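Uncharacterized protein (Novosphingobium aromaticivorans, PDB 2RFR) is of unknown function but has the cystatin-like fold of the NTF2 superfamily and belongs to the SnoaL-like group, so it may bind a small ligand. Local coordinates at residues A[49-52]-A[56-59]; A[66-69]-A[73-76]; A[136-141]-A[149-154]. All coordinates share one frame; numbering follows the deposited sequence. Where two conformers were deposited one is given.

Contact 1: A[49-52]-A[56-59]; sequences EYAV and ATAK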
loop_
_atom_site.group_PDB
_atom_site.type_symbol
_atom_site.label_atom_id
_atom_site.label_comp_id
_atom_site.label_asym_id
_atom_site.label_seq_id
_atom_site.Cartn_x
_atom_site.Cartn_y
_atom_site.Cartn_z
ATOM N N GLU A 49 -14.838 15.959 -9.016
ATOM C CA GLU A 49 -13.782 16.643 -9.761
ATOM C C GLU A 49 -12.447 15.929 -9.568
ATOM O O GLU A 49 -12.139 15.395 -8.495
ATOM C CB GLU A 49 -13.640 18.071 -9.254
ATOM C CG GLU A 49 -14.858 18.906 -9.463
ATOM C CD GLU A 49 -14.544 20.299 -9.020
ATOM O OE1 GLU A 49 -14.004 20.514 -7.883
ATOM O OE2 GLU A 49 -14.968 21.198 -9.726
ATOM N N TYR A 50 -11.631 16.039 -10.602
ATOM C CA TYR A 50 -10.257 15.576 -10.568
ATOM C C TYR A 50 -9.399 16.692 -11.151
ATOM O O TYR A 50 -9.494 17.009 -12.350
ATOM C CB TYR A 50 -10.121 14.283 -11.359
ATOM C CG TYR A 50 -8.760 13.592 -11.287
ATOM C CD1 TYR A 50 -7.680 14.042 -10.509
ATOM C CD2 TYR A 50 -8.603 12.344 -11.927
ATOM C CE1 TYR A 50 -6.441 13.378 -10.519
ATOM C CE2 TYR A 50 -7.372 11.688 -11.918
ATOM C CZ TYR A 50 -6.303 12.202 -11.189
ATOM O OH TYR A 50 -5.055 11.582 -11.151
ATOM N N ALA A 51 -8.601 17.307 -10.284
ATOM C CA ALA A 51 -7.743 18.451 -10.574
ATOM C C ALA A 51 -6.288 18.052 -10.495
ATOM O O ALA A 51 -5.878 17.359 -9.564
ATOM C CB ALA A 51 -8.057 19.596 -9.612
ATOM N N VAL A 52 -5.526 18.480 -11.475
ATOM C CA VAL A 52 -4.084 18.251 -11.549
ATOM C C VAL A 52 -3.481 19.605 -11.899
ATOM O O VAL A 52 -3.914 20.246 -12.828
ATOM C CB VAL A 52 -3.684 17.145 -12.570
ATOM C CG1 VAL A 52 -2.169 16.955 -12.525
ATOM C CG2 VAL A 52 -4.423 15.833 -12.280
ATOM N N ALA A 56 -6.529 21.224 -17.209
ATOM C CA ALA A 56 -7.946 21.507 -17.031
ATOM C C ALA A 56 -8.510 20.557 -15.998
ATOM O O ALA A 56 -8.235 19.397 -16.032
ATOM C CB ALA A 56 -8.668 21.292 -18.397
ATOM N N THR A 57 -9.352 21.046 -15.119
ATOM C CA THR A 57 -10.027 20.175 -14.162
ATOM C C THR A 57 -11.100 19.392 -14.839
ATOM O O THR A 57 -11.883 19.952 -15.654
ATOM C CB THR A 57 -10.621 20.985 -13.057
ATOM O OG1 THR A 57 -9.545 21.695 -12.428
ATOM C CG2 THR A 57 -11.399 20.167 -12.069
ATOM N N ALA A 58 -11.182 18.085 -14.587
ATOM C CA ALA A 58 -12.269 17.243 -15.050
ATOM C C ALA A 58 -13.380 17.337 -14.042
ATOM O O ALA A 58 -13.208 16.984 -12.878
ATOM C CB ALA A 58 -11.780 15.804 -15.179
ATOM N N LYS A 59 -14.520 17.869 -14.480
ATOM C CA LYS A 59 -15.698 18.069 -13.632
ATOM C C LYS A 59 -16.860 17.221 -14.127
ATOM O O LYS A 59 -17.314 17.398 -15.271
ATOM C CB LYS A 59 -16.105 19.550 -13.640
ATOM C CG LYS A 59 -14.932 20.524 -13.326
ATOM C CD LYS A 59 -15.364 21.907 -13.029
ATOM C CE LYS A 59 -14.216 22.693 -12.437
ATOM N NZ LYS A 59 -14.678 24.140 -12.264
HETATM O O HOH W 1 -7.221 17.540 -14.061
HETATM O O HOH W 2 -6.903 20.968 -12.584
#

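Contact 2: A[66-69]-A[73-76]; sequences ALID and HRAL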
loop_
_atom_site.group_PDB
_atom_site.type_symbol
_atom_site.label_atom_id
_atom_site.label_comp_id
_atom_site.label_asym_id
_atom_site.label_seq_id
_atom_site.Cartn_x
_atom_site.Cartn_y
_atom_site.Cartn_z
ATOM N N ALA A 66 -13.730 10.594 -19.654
ATOM C CA ALA A 66 -13.086 11.043 -20.867
ATOM C C ALA A 66 -11.565 11.105 -20.676
ATOM O O ALA A 66 -10.829 10.932 -21.660
ATOM C CB ALA A 66 -13.618 12.396 -21.294
ATOM N N LEU A 67 -11.014 11.277 -19.459
ATOM C CA LEU A 67 -9.585 11.222 -19.221
ATOM C C LEU A 67 -9.089 9.813 -19.591
ATOM O O LEU A 67 -8.057 9.666 -20.212
ATOM C CB LEU A 67 -9.237 11.519 -17.763
ATOM C CG LEU A 67 -9.577 12.866 -17.205
ATOM C CD1 LEU A 67 -9.316 12.921 -15.685
ATOM C CD2 LEU A 67 -8.770 13.890 -17.936
ATOM N N ILE A 68 -9.819 8.761 -19.202
ATOM C CA ILE A 68 -9.378 7.361 -19.434
ATOM C C ILE A 68 -9.587 6.943 -20.870
ATOM O O ILE A 68 -8.819 6.200 -21.436
ATOM C CB ILE A 68 -10.130 6.482 -18.433
ATOM C CG1 ILE A 68 -9.890 6.921 -16.970
ATOM C CG2 ILE A 68 -9.749 5.002 -18.608
ATOM C CD1 ILE A 68 -8.415 7.040 -16.574
ATOM N N ASP A 69 -10.642 7.458 -21.479
ATOM C CA ASP A 69 -10.885 7.226 -22.890
ATOM C C ASP A 69 -10.052 8.077 -23.827
ATOM O O ASP A 69 -10.031 7.836 -25.048
ATOM C CB ASP A 69 -12.343 7.448 -23.185
ATOM C CG ASP A 69 -13.267 6.366 -22.612
ATOM O OD1 ASP A 69 -12.792 5.226 -22.439
ATOM O OD2 ASP A 69 -14.490 6.631 -22.409
ATOM N N HIS A 73 -4.053 8.935 -22.391
ATOM C CA HIS A 73 -4.106 7.795 -21.488
ATOM C C HIS A 73 -4.056 6.484 -22.297
ATOM O O HIS A 73 -3.387 5.528 -21.904
ATOM C CB HIS A 73 -5.357 7.838 -20.619
ATOM C CG HIS A 73 -5.399 6.722 -19.642
ATOM N ND1 HIS A 73 -4.564 6.680 -18.548
ATOM C CD2 HIS A 73 -6.119 5.588 -19.665
ATOM C CE1 HIS A 73 -4.818 5.533 -17.923
ATOM N NE2 HIS A 73 -5.743 4.848 -18.571
ATOM N N ARG A 74 -4.783 6.455 -23.406
ATOM C CA ARG A 74 -4.777 5.236 -24.230
ATOM C C ARG A 74 -3.363 4.943 -24.766
ATOM O O ARG A 74 -2.969 3.788 -24.877
ATOM C CB ARG A 74 -5.855 5.303 -25.331
ATOM C CG ARG A 74 -7.231 5.324 -24.705
ATOM C CD ARG A 74 -7.674 3.964 -24.263
ATOM N NE ARG A 74 -8.848 4.096 -23.375
ATOM C CZ ARG A 74 -9.546 3.058 -22.914
ATOM N NH1 ARG A 74 -9.205 1.825 -23.207
ATOM N NH2 ARG A 74 -10.562 3.283 -22.137
ATOM N N ALA A 75 -2.610 5.970 -25.106
ATOM C CA ALA A 75 -1.246 5.769 -25.583
ATOM C C ALA A 75 -0.363 5.255 -24.461
ATOM O O ALA A 75 0.501 4.429 -24.693
ATOM C CB ALA A 75 -0.692 7.115 -26.174
ATOM N N LEU A 76 -0.590 5.733 -23.270
ATOM C CA LEU A 76 0.147 5.264 -22.123
ATOM C C LEU A 76 -0.143 3.775 -21.834
ATOM O O LEU A 76 0.769 2.994 -21.537
ATOM C CB LEU A 76 -0.185 6.151 -20.940
ATOM C CG LEU A 76 0.696 6.042 -19.738
ATOM C CD1 LEU A 76 2.134 6.369 -20.063
ATOM C CD2 LEU A 76 0.136 6.971 -18.662
HETATM O O HOH W 3 -6.178 10.870 -21.710
#

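Contact 3: A[136-141]-A[149-154]; sequences RRENAL and RALLQF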
loop_
_atom_site.group_PDB
_atom_site.type_symbol
_atom_site.label_atom_id
_atom_site.label_comp_id
_atom_site.label_asym_id
_atom_site.label_seq_id
_atom_site.Cartn_x
_atom_site.Cartn_y
_atom_site.Cartn_z
ATOM N N ARG A 136 -13.595 15.147 -4.534
ATOM C CA ARG A 136 -12.536 15.838 -5.265
ATOM C C ARG A 136 -11.233 15.091 -5.049
ATOM O O ARG A 136 -10.883 14.689 -3.932
ATOM C CB ARG A 136 -12.407 17.279 -4.779
ATOM C CG ARG A 136 -11.395 18.089 -5.549
ATOM C CD ARG A 136 -11.543 19.592 -5.223
ATOM N NE ARG A 136 -10.509 20.450 -5.790
ATOM C CZ ARG A 136 -10.515 21.099 -6.969
ATOM N NH1 ARG A 136 -11.502 20.998 -7.793
ATOM N NH2 ARG A 136 -9.452 21.822 -7.311
ATOM N N ARG A 137 -10.453 14.953 -6.127
ATOM C CA ARG A 137 -9.066 14.492 -6.027
ATOM C C ARG A 137 -8.220 15.611 -6.604
ATOM O O ARG A 137 -8.531 16.136 -7.669
ATOM C CB ARG A 137 -8.854 13.226 -6.860
ATOM C CG ARG A 137 -7.417 12.665 -6.808
ATOM C CD ARG A 137 -7.288 11.459 -7.676
ATOM N NE ARG A 137 -5.880 11.037 -7.707
ATOM C CZ ARG A 137 -5.477 10.000 -8.406
ATOM N NH1 ARG A 137 -6.308 9.295 -9.137
ATOM N NH2 ARG A 137 -4.222 9.667 -8.349
ATOM N N GLU A 138 -7.128 15.930 -5.909
ATOM C CA GLU A 138 -6.151 16.892 -6.373
ATOM C C GLU A 138 -4.796 16.186 -6.371
ATOM O O GLU A 138 -4.423 15.526 -5.423
ATOM C CB GLU A 138 -6.081 18.078 -5.407
ATOM C CG GLU A 138 -7.359 18.923 -5.359
ATOM C CD GLU A 138 -7.393 19.901 -4.253
ATOM O OE1 GLU A 138 -6.786 19.703 -3.199
ATOM O OE2 GLU A 138 -8.146 20.861 -4.394
ATOM N N ASN A 139 -4.014 16.483 -7.399
ATOM C CA ASN A 139 -2.763 15.822 -7.627
ATOM C C ASN A 139 -1.735 16.844 -8.146
ATOM O O ASN A 139 -2.076 17.790 -8.870
ATOM C CB ASN A 139 -3.113 14.659 -8.585
ATOM C CG ASN A 139 -1.969 14.058 -9.285
ATOM O OD1 ASN A 139 -1.396 14.659 -10.168
ATOM N ND2 ASN A 139 -1.673 12.799 -8.951
ATOM N N ALA A 140 -0.474 16.700 -7.733
ATOM C CA ALA A 140 0.602 17.581 -8.186
ATOM C C ALA A 140 1.900 16.776 -8.138
ATOM O O ALA A 140 2.097 15.899 -7.287
ATOM C CB ALA A 140 0.711 18.817 -7.315
ATOM N N LEU A 141 2.833 17.101 -9.021
ATOM C CA LEU A 141 4.108 16.407 -9.073
ATOM C C LEU A 141 4.989 16.742 -7.879
ATOM O O LEU A 141 5.142 17.922 -7.542
ATOM C CB LEU A 141 4.874 16.819 -10.345
ATOM C CG LEU A 141 4.276 16.359 -11.669
ATOM C CD1 LEU A 141 5.039 17.026 -12.809
ATOM C CD2 LEU A 141 4.341 14.835 -11.781
ATOM N N ARG A 149 3.656 19.456 -1.918
ATOM C CA ARG A 149 3.868 19.418 -0.474
ATOM C C ARG A 149 2.631 19.805 0.299
ATOM O O ARG A 149 2.267 19.181 1.319
ATOM C CB ARG A 149 5.019 20.328 -0.063
ATOM C CG ARG A 149 6.338 19.797 -0.595
ATOM C CD ARG A 149 7.535 20.548 0.001
ATOM N NE ARG A 149 7.517 21.954 -0.398
ATOM C CZ ARG A 149 8.001 22.425 -1.542
ATOM N NH1 ARG A 149 8.618 21.658 -2.394
ATOM N NH2 ARG A 149 7.914 23.723 -1.819
ATOM N N ALA A 150 1.900 20.808 -0.186
ATOM C CA ALA A 150 0.659 21.230 0.470
ATOM C C ALA A 150 -0.420 20.207 0.445
ATOM O O ALA A 150 -1.195 20.100 1.402
ATOM C CB ALA A 150 0.154 22.580 -0.151
ATOM N N LEU A 151 -0.506 19.407 -0.616
ATOM C CA LEU A 151 -1.478 18.338 -0.682
ATOM C C LEU A 151 -1.259 17.322 0.416
ATOM O O LEU A 151 -2.222 16.746 0.907
ATOM C CB LEU A 151 -1.469 17.683 -2.063
ATOM C CG LEU A 151 -1.951 18.532 -3.214
ATOM C CD1 LEU A 151 -1.798 17.788 -4.501
ATOM C CD2 LEU A 151 -3.440 19.006 -3.015
ATOM N N LEU A 152 -0.005 17.044 0.767
ATOM C CA LEU A 152 0.339 16.063 1.780
ATOM C C LEU A 152 0.193 16.539 3.189
ATOM O O LEU A 152 0.123 15.748 4.103
ATOM C CB LEU A 152 1.748 15.520 1.529
ATOM C CG LEU A 152 1.913 14.783 0.203
ATOM C CD1 LEU A 152 3.379 14.404 -0.013
ATOM C CD2 LEU A 152 0.986 13.550 0.084
ATOM N N GLN A 153 0.209 17.847 3.358
ATOM C CA GLN A 153 0.379 18.338 4.693
ATOM C C GLN A 153 -0.910 18.128 5.459
ATOM O O GLN A 153 -2.056 18.076 4.895
ATOM C CB GLN A 153 0.804 19.793 4.657
ATOM C CG GLN A 153 -0.344 20.649 4.491
ATOM C CD GLN A 153 0.104 22.089 4.273
ATOM O OE1 GLN A 153 1.289 22.330 4.011
ATOM N NE2 GLN A 153 -0.821 23.034 4.356
ATOM N N PHE A 154 -0.752 17.955 6.761
ATOM C CA PHE A 154 -1.916 17.884 7.672
ATOM C C PHE A 154 -2.228 19.279 8.217
ATOM O O PHE A 154 -3.420 19.525 8.572
ATOM C CB PHE A 154 -1.681 16.902 8.833
#

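Contact 1: A[49-52]-A[56-59]
Tyr50 and Ala58 form the antiparallel hydrogen-bonded pair on which this hairpin rests. Two backbone bonds join them: Tyr50 N donates to Ala58 O at 2.9 Å, and Ala58 N returns a bond to Tyr50 O at 3.0 Å, with N-H...O angles of 160° and 157°. A CA-H...O contact from Glu49 CA to the same Ala58 O, 3.2 Å long, adds a second approach to that carbonyl.

Two waters carry the pairing beyond the end of the strand 58-59. Water 1 donates to both Tyr50 O and Ala56 O, so Tyr50 O takes a water as well as Ala58 N. Water 2 accepts from Val52 N and lies 2.7 Å from Thr57 OG1.

Among charged groups, Glu49 and Lys59 run side by side and point the same way, both extended beyond CG. Their salt bridge is long, 3.9 Å from Glu49 OE2 to Lys59 NZ. Glu49 OE2 comes closer to Lys59 CE, at 3.2 Å, so the carboxylate lies against the lysine methylenes rather than its ammonium. Both distances belong to one of two lysine conformers, which makes this a doubtful tether. The stronger mate of Glu49 is Arg136 on the strand 131-141, which holds OE1.

Apolar contact is slight: the CB atoms of Tyr50 and Ala58 lie 4.4 Å apart on the face that receives Leu67 of the helix 61-69. Separately, Ala51 CB rests 3.8 Å from the hydroxyl OG1 of Thr57.

The chemistry implies a short edge hairpin held by its backbone: one reciprocal pair supplies the direct bonds, two waters bridge the segments where that pairing stops, and the lysine charge adds little fixed geometry.

Contact 2: A[66-69]-A[73-76]
Arg74 reaches back from the helix 71-79 to Ile68 and Asp69, in the C-terminal part of the helix 61-69, and grips both. Its NE donates to Ile68 O at 2.9 Å, a bent bond (134° at the hydrogen) with the oxygen tilted well out of the guanidinium plane. Arg74 NH2 makes a salt bridge to Asp69 OD1 at 3.0 Å; as a hydrogen bond this is weak, and the same NH2 also donates to Gly35 O. A bend at chi2 (-79°) turns the arginine chain from its own helix towards these acceptors, and the aspartate runs alongside it.

A water makes the next link, donating to Leu67 O at 2.7 Å and accepting from His73 N. Leu67 O also lies 3.3 Å from His73 CB, and Ile68 O lies as close to His73 CD2.

Packing comes from Ile68 against His73. Ile68 CD1 stands 4.0 Å above the centre of the His73 ring, 10° off the ring normal, in a CH-pi contact, and Ile68 CG2 meets His73 CD2 at 3.8 Å. With CG anti to the backbone N, the histidine side chain runs beside the isoleucine. Its NE2 is bonded to Ala32 O of the helix 5-33, which helps fix the ring's rotation, and Ile68 itself packs on Tyr28 and Ala32.

These interactions imply a polar joint between consecutive helices: the arginine charge, set against a carbonyl and an aspartate in the C-terminal part of a helix, would probably be favoured there, and the CH-pi contact packs the isoleucine on the histidine, beside the helix 5-33.

Contact 3: A[136-141]-A[149-154]
Glu138 meets Leu151 at both ends of its side chain. Its CB lies 3.7 Å from Leu151 CD2. From there CG stands beside the backbone N (chi1 -66°), and the extended chain carries the carboxylate across the leucine at a slant. OE1 of Glu138 comes back to the same methyl, 3.4 Å from Leu151 CD2. OE2 serves the strand instead: in a salt bridge, Arg136 NE donates to Glu138 OE2 at 2.8 Å, almost straight (174°), with the oxygen in the guanidinium plane, although the nitrogen lies 34° out of the carboxylate plane, on the anti side. A second, weak bond comes from Arg136 NH2.

The other leucine branch, Leu151 CD1, settles over the strand backbone, 3.6 Å from Glu138 O and 3.7 Å from Ala140 N, and touches Ala140 CB at 3.9 Å. With an alanine here in place of Glu138, Leu151 CD2 would probably lose part of its cover and Arg136 NE its carboxylate, leaving the guanidinium more dependent on Glu49.

Arg137 and Asn139 turn to the opposite face of the strand, where Tyr28 of the helix 5-33 makes a cation-pi contact with Arg137. The short helix 146-152 packs on the other face, and a mixed sheet with the long helix 5-33 across one side is consistent with the cystatin-like fold of the NTF2 superfamily.

Contacts 1 and 2 are surface contacts, while contact 3 is partly buried. Contacts 1 and 3 share the sheet: strands 48-52 and 131-141 are neighbours in it, and a salt bridge from Glu49 OE1 to Arg136 NH1, 2.6 Å, ties the two. Contact 2 meets contact 1 through packing, with Leu67 set against Ala58 and Tyr50, and stays about 8 Å from contact 3 at the nearest atoms. The chemistry follows the place: reciprocal backbone bonds at the sheet edge, one side-chain-to-carbonyl bond and a salt bridge between consecutive helices, and a largely apolar helix-on-sheet fit in contact 3, whose charged pair lies within the strand.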